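Local coordinates for ABC transporter substrate binding protein (Ribose) (Agrobacterium vitis S4, PDB 4WT7), which binds the sugar alcohol D-allitol in the cleft between two alpha/beta lobes and probably serves as the solute-binding component of an ABC transporter, at residues Ile35-Ala40 / Gln49-Gln54; Ala53-Val58 / Pro65-Ala70; Asp201-Val206 / Leu237-Arg242. All blocks are in the same frame, centred on the assembly; numbering follows the deposited sequence. Where two conformers were deposited one is given.

Contact 1: residues Ile35-Ala40 / Gln49-Gln54; sequences IGISTA and QAYNAQ
Strand residues 35-39 run almost antiparallel to helix residues 49-54, at 171°, with the two short axes 9.4 Å apart at their closest. Thr39 sits across from Tyr51 and Ile37 across from Gln54, so two side chains of the strand meet two of the helix one turn apart. The methyl CG2 of Thr39 lies over one face of the Tyr51 ring, 3.7 Å from its centroid and displaced from the ring centre toward the CD1-CE1 bond: a CH-pi contact in which the threonine side chain comes in roughly perpendicular to the tyrosine's. The ring gets there because Tyr51 CG is anti to the backbone N (chi1 -175°), which lays the ring against the strand. Thr39 OG1 points elsewhere, to a hydrogen bond with Gly41 O. Ile37 meets the same ring at its edge, its carbonyl O lying in the ring plane 3.9 Å from Tyr51 CE1. Its methyl CG2 packs against the Gln54 amide, 3.7 Å from OE1. That amide is held from within the helix: Gln54 NE2 donates to Ala50 O at 3.2 Å, reaching it from above the carbonyl plane, while Gln54 N reaches the same oxygen from the opposite face. No hydrogen bond crosses between strand and helix, so the contact rests on methyl groups against flat surfaces, with the buried glutamine's NE2 satisfied on its own helix.

Contact 2: residues Ala53-Val58 / Pro65-Ala70; sequences AQIAEV and PLAVDA
Val58 and Ile55 of the helix pack on Pro65 and Ala67 of the strand that follows it, forming the second half of the beta-alpha-beta unit made by strand 34-39, helix 45-60 and strand 64-69 in a lobe of the periplasmic binding protein fold. The helix segment and strand residues 65-69 run nearly antiparallel, at 168°, their axes 9.0 Å apart. All the contacts between the side chains are apolar, and no hydrogen bond spans the gap. One group is the end of Ile55 on Ala67, a residue that Tyr51, one turn earlier in the helix, touches as well. Ile55 is modelled in two conformers; in the one described here it is extended beyond CB (chi2 173°), which carries its terminal methyl CD1 along the strand past Pro65 to 3.6 Å from Ala67 CB. The other group gathers on Pro65, which this conformer of Ile55 meets only loosely, CG2 standing 4.4 Å from Pro65 CG. Ile37 of the neighbouring strand also touches this proline, and Ile283 of helix 275-290 touches Val58. Val58 meets the proline closely: the two side chains run alongside each other, pointing opposite ways, with Val58 CG1 3.7 Å from Pro65 CD.

Contact 3: residues Asp201-Val206 / Leu237-Arg242; sequences DAFAQV and LAAAGR
The Phe203 ring meets the methyl of Ala239 obliquely, neither squarely over a face nor in the plane at an edge. Its far end does the touching: CZ is 3.8 Å from Ala239 CB, and CE2 is 4.1 Å from the same methyl. With CG anti to the backbone N (chi1 -173°), the ring swings off its own helix and reaches across toward helix 227-240, where Gln235 and Ala236 also touch it. The second flat pair lies within the helix segment 201-206. Gln205 NE2 donates to Asp201 OD2 at 2.8 Å, meeting the carboxylate on its syn side, 18° out of its plane, and the bond lies close to the amide plane of Gln205. The same NE2 also bonds Arg192 O. Both helices belong to the lobe built on the mixed sheet, one of the two alpha/beta domains of the periplasmic binding protein fold, and they flank strand 221-224 in the chain. Deeper between them, Val206 CG1 approaches Leu237 CD2 at 4.4 Å, a loose apolar contact between buried side chains; Val206 also rests on Phe158 of strand 153-158, so it ties the helix pair to the sheet. Just beyond, helix 227-240 closes with a Schellman motif: Gly241 takes a positive phi of 67°, Arg242 N bonds back to Leu237 O at 3.0 Å, and Gly241 N bonds to Ala238 O at 3.1 Å. Arg242 then turns toward the end of the partner helix, where its NH2 bonds Tyr213 O, while its NE makes a salt bridge with Glu244.

In the fold
Contacts 1 and 2 are the two halves of one beta-alpha-beta unit: they share Ala53 and Gln54, their centres are 4 Å apart, and the strands they use are neighbours in the parallel sheet, where Ile37 N and Leu66 O lie 2.8 Å apart in a probable hydrogen bond. Contact 3 joins two helices of the lobe across the chain's centre, with its own centre about 33 Å from that of contact 1 and about 36 Å from that of contact 2. The D-allitol site lies between the lobes. Contact 1 comes near it, the Thr39 side chain being about 8 Å from the ligand, and pocket residues His44, Phe46 and Asp47 fall between its segments.

Contact 1: residues Ile35-Ala40 / Gln49-Gln54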
loop_
_atom_site.group_PDB
_atom_site.type_symbol
_atom_site.label_atom_id
_atom_site.label_comp_id
_atom_site.label_asym_id
_atom_site.label_seq_id
_atom_site.Cartn_x
_atom_site.Cartn_y
_atom_site.Cartn_z
ATOM N N ILE A 35 7.011 22.847 3.803
ATOM C CA ILE A 35 6.866 21.590 3.071
ATOM C C ILE A 35 5.392 21.207 2.891
ATOM O O ILE A 35 4.674 21.023 3.883
ATOM C CB ILE A 35 7.604 20.418 3.805
ATOM C CG1 ILE A 35 9.061 20.782 4.091
ATOM C CG2 ILE A 35 7.507 19.134 2.987
ATOM C CD1 ILE A 35 9.798 21.432 2.942
ATOM N N GLY A 36 4.948 21.120 1.635
ATOM C CA GLY A 36 3.601 20.694 1.302
ATOM C C GLY A 36 3.511 19.189 1.506
ATOM O O GLY A 36 4.336 18.451 0.978
ATOM N N ILE A 37 2.520 18.723 2.265
ATOM C CA ILE A 37 2.350 17.279 2.441
ATOM C C ILE A 37 0.957 16.879 2.037
ATOM O O ILE A 37 0.010 17.215 2.725
ATOM C CB ILE A 37 2.563 16.873 3.917
ATOM C CG1 ILE A 37 3.987 17.193 4.360
ATOM C CG2 ILE A 37 2.290 15.363 4.143
ATOM C CD1 ILE A 37 4.134 17.121 5.824
ATOM N N SER A 38 0.835 16.162 0.929
ATOM C CA SER A 38 -0.464 15.816 0.328
ATOM C C SER A 38 -0.663 14.310 0.279
ATOM O O SER A 38 0.167 13.601 -0.277
ATOM C CB SER A 38 -0.556 16.366 -1.107
ATOM O OG SER A 38 -1.734 15.931 -1.794
ATOM N N THR A 39 -1.770 13.819 0.858
ATOM C CA THR A 39 -2.079 12.388 0.829
ATOM C C THR A 39 -3.419 12.156 0.129
ATOM O O THR A 39 -4.317 12.979 0.247
ATOM C CB THR A 39 -2.115 11.784 2.247
ATOM O OG1 THR A 39 -2.317 10.376 2.165
ATOM C CG2 THR A 39 -3.198 12.364 3.098
ATOM N N ALA A 40 -3.547 11.047 -0.607
ATOM C CA ALA A 40 -4.832 10.692 -1.197
ATOM C C ALA A 40 -5.895 10.485 -0.084
ATOM O O ALA A 40 -7.058 10.819 -0.269
ATOM C CB ALA A 40 -4.710 9.449 -2.041
ATOM N N GLN A 49 -0.534 6.358 9.107
ATOM C CA GLN A 49 0.840 6.277 9.634
ATOM C C GLN A 49 1.895 7.083 8.835
ATOM O O GLN A 49 2.705 7.827 9.385
ATOM C CB GLN A 49 1.256 4.824 9.645
ATOM C CG GLN A 49 0.509 3.979 10.651
ATOM C CD GLN A 49 1.044 4.200 12.047
ATOM O OE1 GLN A 49 2.243 3.990 12.325
ATOM N NE2 GLN A 49 0.183 4.691 12.914
ATOM N N ALA A 50 1.884 6.891 7.529
ATOM C CA ALA A 50 2.799 7.572 6.619
ATOM C C ALA A 50 2.563 9.094 6.612
ATOM O O ALA A 50 3.482 9.881 6.631
ATOM C CB ALA A 50 2.600 6.980 5.181
ATOM N N TYR A 51 1.306 9.492 6.547
ATOM C CA TYR A 51 0.926 10.888 6.619
ATOM C C TYR A 51 1.360 11.519 7.931
ATOM O O TYR A 51 2.112 12.498 7.923
ATOM C CB TYR A 51 -0.583 11.013 6.394
ATOM C CG TYR A 51 -1.174 12.424 6.306
ATOM C CD1 TYR A 51 -0.841 13.288 5.261
ATOM C CD2 TYR A 51 -2.110 12.857 7.244
ATOM C CE1 TYR A 51 -1.400 14.546 5.165
ATOM C CE2 TYR A 51 -2.677 14.110 7.170
ATOM C CZ TYR A 51 -2.323 14.949 6.114
ATOM O OH TYR A 51 -2.892 16.189 6.015
ATOM N N ASN A 52 0.931 10.976 9.069
ATOM C CA ASN A 52 1.339 11.559 10.356
ATOM C C ASN A 52 2.865 11.657 10.582
ATOM O O ASN A 52 3.374 12.657 11.120
ATOM C CB ASN A 52 0.670 10.811 11.522
ATOM C CG ASN A 52 -0.799 11.159 11.639
ATOM O OD1 ASN A 52 -1.256 12.108 11.020
ATOM N ND2 ASN A 52 -1.545 10.393 12.435
ATOM N N ALA A 53 3.588 10.631 10.160
ATOM C CA ALA A 53 5.022 10.584 10.386
ATOM C C ALA A 53 5.738 11.619 9.538
ATOM O O ALA A 53 6.817 12.063 9.896
ATOM C CB ALA A 53 5.559 9.197 10.070
ATOM N N GLN A 54 5.170 11.980 8.392
ATOM C CA GLN A 54 5.768 13.044 7.586
ATOM C C GLN A 54 5.588 14.387 8.318
ATOM O O GLN A 54 6.519 15.181 8.460
ATOM C CB GLN A 54 5.076 13.152 6.223
ATOM C CG GLN A 54 5.483 12.167 5.198
ATOM C CD GLN A 54 4.630 12.289 3.949
ATOM O OE1 GLN A 54 4.931 13.083 3.062
ATOM N NE2 GLN A 54 3.539 11.514 3.888
#

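Contact 2: residues Ala53-Val58 / Pro65-Ala70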
loop_
_atom_site.group_PDB
_atom_site.type_symbol
_atom_site.label_atom_id
_atom_site.label_comp_id
_atom_site.label_asym_id
_atom_site.label_seq_id
_atom_site.Cartn_x
_atom_site.Cartn_y
_atom_site.Cartn_z
ATOM N N ALA A 53 3.588 10.631 10.160
ATOM C CA ALA A 53 5.022 10.584 10.386
ATOM C C ALA A 53 5.738 11.619 9.538
ATOM O O ALA A 53 6.817 12.063 9.896
ATOM C CB ALA A 53 5.559 9.197 10.070
ATOM N N GLN A 54 5.170 11.980 8.392
ATOM C CA GLN A 54 5.768 13.044 7.586
ATOM C C GLN A 54 5.588 14.387 8.318
ATOM O O GLN A 54 6.519 15.181 8.460
ATOM C CB GLN A 54 5.076 13.152 6.223
ATOM C CG GLN A 54 5.483 12.167 5.198
ATOM C CD GLN A 54 4.630 12.289 3.949
ATOM O OE1 GLN A 54 4.931 13.083 3.062
ATOM N NE2 GLN A 54 3.539 11.514 3.888
ATOM N N ILE A 55 4.381 14.616 8.792
ATOM C CA ILE A 55 4.065 15.857 9.459
ATOM C C ILE A 55 4.980 15.981 10.675
ATOM O O ILE A 55 5.636 17.000 10.868
ATOM C CB ILE A 55 2.596 15.840 9.867
ATOM C CG1 ILE A 55 1.718 15.974 8.619
ATOM C CG2 ILE A 55 2.304 16.911 10.893
ATOM C CD1 ILE A 55 0.218 15.793 8.869
ATOM N N ALA A 56 5.032 14.915 11.472
ATOM C CA ALA A 56 5.880 14.868 12.654
ATOM C C ALA A 56 7.311 15.202 12.283
ATOM O O ALA A 56 7.947 16.016 12.943
ATOM C CB ALA A 56 5.813 13.481 13.304
ATOM N N GLU A 57 7.821 14.562 11.238
ATOM C CA GLU A 57 9.228 14.695 10.883
ATOM C C GLU A 57 9.539 16.103 10.374
ATOM O O GLU A 57 10.606 16.644 10.644
ATOM C CB GLU A 57 9.632 13.645 9.852
ATOM C CG GLU A 57 11.135 13.571 9.588
ATOM C CD GLU A 57 11.982 13.178 10.809
ATOM O OE1 GLU A 57 11.457 13.089 11.944
ATOM O OE2 GLU A 57 13.194 12.976 10.618
ATOM N N VAL A 58 8.628 16.704 9.629
ATOM C CA VAL A 58 8.904 18.040 9.144
ATOM C C VAL A 58 9.014 18.953 10.353
ATOM O O VAL A 58 9.924 19.790 10.435
ATOM C CB VAL A 58 7.824 18.577 8.176
ATOM C CG1 VAL A 58 7.972 20.077 7.997
ATOM C CG2 VAL A 58 7.911 17.891 6.848
ATOM N N PRO A 65 4.968 22.354 8.068
ATOM C CA PRO A 65 4.202 21.532 7.122
ATOM C C PRO A 65 2.905 22.192 6.680
ATOM O O PRO A 65 2.218 22.846 7.461
ATOM C CB PRO A 65 3.890 20.260 7.916
ATOM C CG PRO A 65 3.973 20.649 9.346
ATOM C CD PRO A 65 4.968 21.794 9.432
ATOM N N LEU A 66 2.576 22.023 5.406
ATOM C CA LEU A 66 1.281 22.413 4.897
ATOM C C LEU A 66 0.622 21.114 4.497
ATOM O O LEU A 66 0.835 20.613 3.390
ATOM C CB LEU A 66 1.405 23.321 3.660
ATOM C CG LEU A 66 1.905 24.752 3.827
ATOM C CD1 LEU A 66 3.417 24.864 3.983
ATOM C CD2 LEU A 66 1.408 25.596 2.640
ATOM N N ALA A 67 -0.171 20.560 5.409
ATOM C CA ALA A 67 -0.635 19.187 5.262
ATOM C C ALA A 67 -2.107 19.134 4.860
ATOM O O ALA A 67 -2.965 19.696 5.539
ATOM C CB ALA A 67 -0.394 18.395 6.526
ATOM N N VAL A 68 -2.347 18.442 3.761
ATOM C CA VAL A 68 -3.633 18.393 3.103
ATOM C C VAL A 68 -3.971 16.909 2.832
ATOM O O VAL A 68 -3.135 16.109 2.343
ATOM C CB VAL A 68 -3.659 19.274 1.803
ATOM C CG1 VAL A 68 -3.739 20.726 2.139
ATOM C CG2 VAL A 68 -2.446 19.002 0.910
ATOM N N ASP A 69 -5.170 16.533 3.285
ATOM C CA ASP A 69 -5.745 15.219 3.116
ATOM C C ASP A 69 -6.907 15.224 2.105
ATOM O O ASP A 69 -7.889 15.935 2.270
ATOM C CB ASP A 69 -6.261 14.796 4.486
ATOM C CG ASP A 69 -6.864 13.374 4.516
ATOM O OD1 ASP A 69 -6.965 12.701 3.466
ATOM O OD2 ASP A 69 -7.263 12.946 5.615
ATOM N N ALA A 70 -6.830 14.386 1.088
ATOM C CA ALA A 70 -7.872 14.416 0.073
ATOM C C ALA A 70 -9.148 13.650 0.460
ATOM O O ALA A 70 -10.133 13.713 -0.262
ATOM C CB ALA A 70 -7.336 13.913 -1.223
#

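Contact 3: residues Asp201-Val206 / Leu237-Arg242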
loop_
_atom_site.group_PDB
_atom_site.type_symbol
_atom_site.label_atom_id
_atom_site.label_comp_id
_atom_site.label_asym_id
_atom_site.label_seq_id
_atom_site.Cartn_x
_atom_site.Cartn_y
_atom_site.Cartn_z
ATOM N N ASP A 201 -17.513 -3.958 2.124
ATOM C CA ASP A 201 -17.588 -4.270 0.703
ATOM C C ASP A 201 -16.869 -5.568 0.348
ATOM O O ASP A 201 -17.366 -6.359 -0.463
ATOM C CB ASP A 201 -16.954 -3.151 -0.129
ATOM C CG ASP A 201 -16.956 -3.484 -1.606
ATOM O OD1 ASP A 201 -17.999 -3.258 -2.248
ATOM O OD2 ASP A 201 -15.939 -4.035 -2.103
ATOM N N ALA A 202 -15.676 -5.763 0.919
ATOM C CA ALA A 202 -14.889 -6.946 0.626
ATOM C C ALA A 202 -15.620 -8.183 1.200
ATOM O O ALA A 202 -15.743 -9.233 0.546
ATOM C CB ALA A 202 -13.474 -6.803 1.224
ATOM N N PHE A 203 -16.138 -8.028 2.408
ATOM C CA PHE A 203 -16.986 -9.049 3.018
ATOM C C PHE A 203 -18.156 -9.489 2.091
ATOM O O PHE A 203 -18.400 -10.684 1.874
ATOM C CB PHE A 203 -17.542 -8.488 4.315
ATOM C CG PHE A 203 -18.288 -9.483 5.127
ATOM C CD1 PHE A 203 -19.612 -9.745 4.859
ATOM C CD2 PHE A 203 -17.657 -10.156 6.140
ATOM C CE1 PHE A 203 -20.305 -10.663 5.613
ATOM C CE2 PHE A 203 -18.328 -11.082 6.893
ATOM C CZ PHE A 203 -19.649 -11.341 6.635
ATOM N N ALA A 204 -18.878 -8.506 1.550
ATOM C CA ALA A 204 -20.038 -8.756 0.689
ATOM C C ALA A 204 -19.633 -9.439 -0.623
ATOM O O ALA A 204 -20.263 -10.391 -1.066
ATOM C CB ALA A 204 -20.778 -7.419 0.400
ATOM N N GLN A 205 -18.556 -8.956 -1.244
ATOM C CA GLN A 205 -18.086 -9.528 -2.503
ATOM C C GLN A 205 -17.627 -10.979 -2.339
ATOM O O GLN A 205 -17.983 -11.860 -3.145
ATOM C CB GLN A 205 -16.950 -8.671 -3.072
ATOM C CG GLN A 205 -17.413 -7.313 -3.570
ATOM C CD GLN A 205 -16.471 -6.780 -4.629
ATOM O OE1 GLN A 205 -16.374 -7.352 -5.710
ATOM N NE2 GLN A 205 -15.749 -5.720 -4.310
ATOM N N VAL A 206 -16.851 -11.236 -1.288
ATOM C CA VAL A 206 -16.423 -12.587 -1.010
ATOM C C VAL A 206 -17.642 -13.438 -0.655
ATOM O O VAL A 206 -17.798 -14.550 -1.172
ATOM C CB VAL A 206 -15.372 -12.642 0.116
ATOM C CG1 VAL A 206 -15.040 -14.090 0.488
ATOM C CG2 VAL A 206 -14.119 -11.924 -0.308
ATOM N N LEU A 237 -15.047 -15.510 5.099
ATOM C CA LEU A 237 -14.774 -16.943 5.148
ATOM C C LEU A 237 -15.278 -17.572 6.456
ATOM O O LEU A 237 -15.895 -18.657 6.447
ATOM C CB LEU A 237 -13.290 -17.237 4.994
ATOM C CG LEU A 237 -12.663 -16.814 3.660
ATOM C CD1 LEU A 237 -11.191 -17.030 3.713
ATOM C CD2 LEU A 237 -13.289 -17.566 2.464
ATOM N N ALA A 238 -15.025 -16.897 7.574
ATOM C CA ALA A 238 -15.427 -17.449 8.871
ATOM C C ALA A 238 -16.955 -17.506 8.952
ATOM O O ALA A 238 -17.543 -18.541 9.263
ATOM C CB ALA A 238 -14.852 -16.622 10.012
ATOM N N ALA A 239 -17.588 -16.382 8.639
ATOM C CA ALA A 239 -19.051 -16.282 8.606
ATOM C C ALA A 239 -19.693 -17.373 7.742
ATOM O O ALA A 239 -20.717 -17.948 8.116
ATOM C CB ALA A 239 -19.481 -14.871 8.113
ATOM N N ALA A 240 -19.087 -17.669 6.600
ATOM C CA ALA A 240 -19.648 -18.629 5.656
ATOM C C ALA A 240 -19.318 -20.114 5.925
ATOM O O ALA A 240 -19.816 -20.984 5.220
ATOM C CB ALA A 240 -19.216 -18.254 4.227
ATOM N N GLY A 241 -18.487 -20.403 6.927
ATOM C CA GLY A 241 -17.990 -21.756 7.137
ATOM C C GLY A 241 -17.056 -22.303 6.058
ATOM O O GLY A 241 -17.066 -23.512 5.769
ATOM N N ARG A 242 -16.250 -21.420 5.467
ATOM C CA ARG A 242 -15.346 -21.784 4.369
ATOM C C ARG A 242 -13.901 -21.410 4.683
ATOM O O ARG A 242 -13.269 -20.643 3.922
ATOM C CB ARG A 242 -15.768 -21.070 3.065
ATOM C CG ARG A 242 -17.171 -21.462 2.565
ATOM C CD ARG A 242 -17.206 -22.858 1.964
ATOM N NE ARG A 242 -16.361 -22.980 0.780
ATOM C CZ ARG A 242 -16.682 -22.524 -0.448
ATOM N NH1 ARG A 242 -17.840 -21.926 -0.660
ATOM N NH2 ARG A 242 -15.859 -22.690 -1.471
#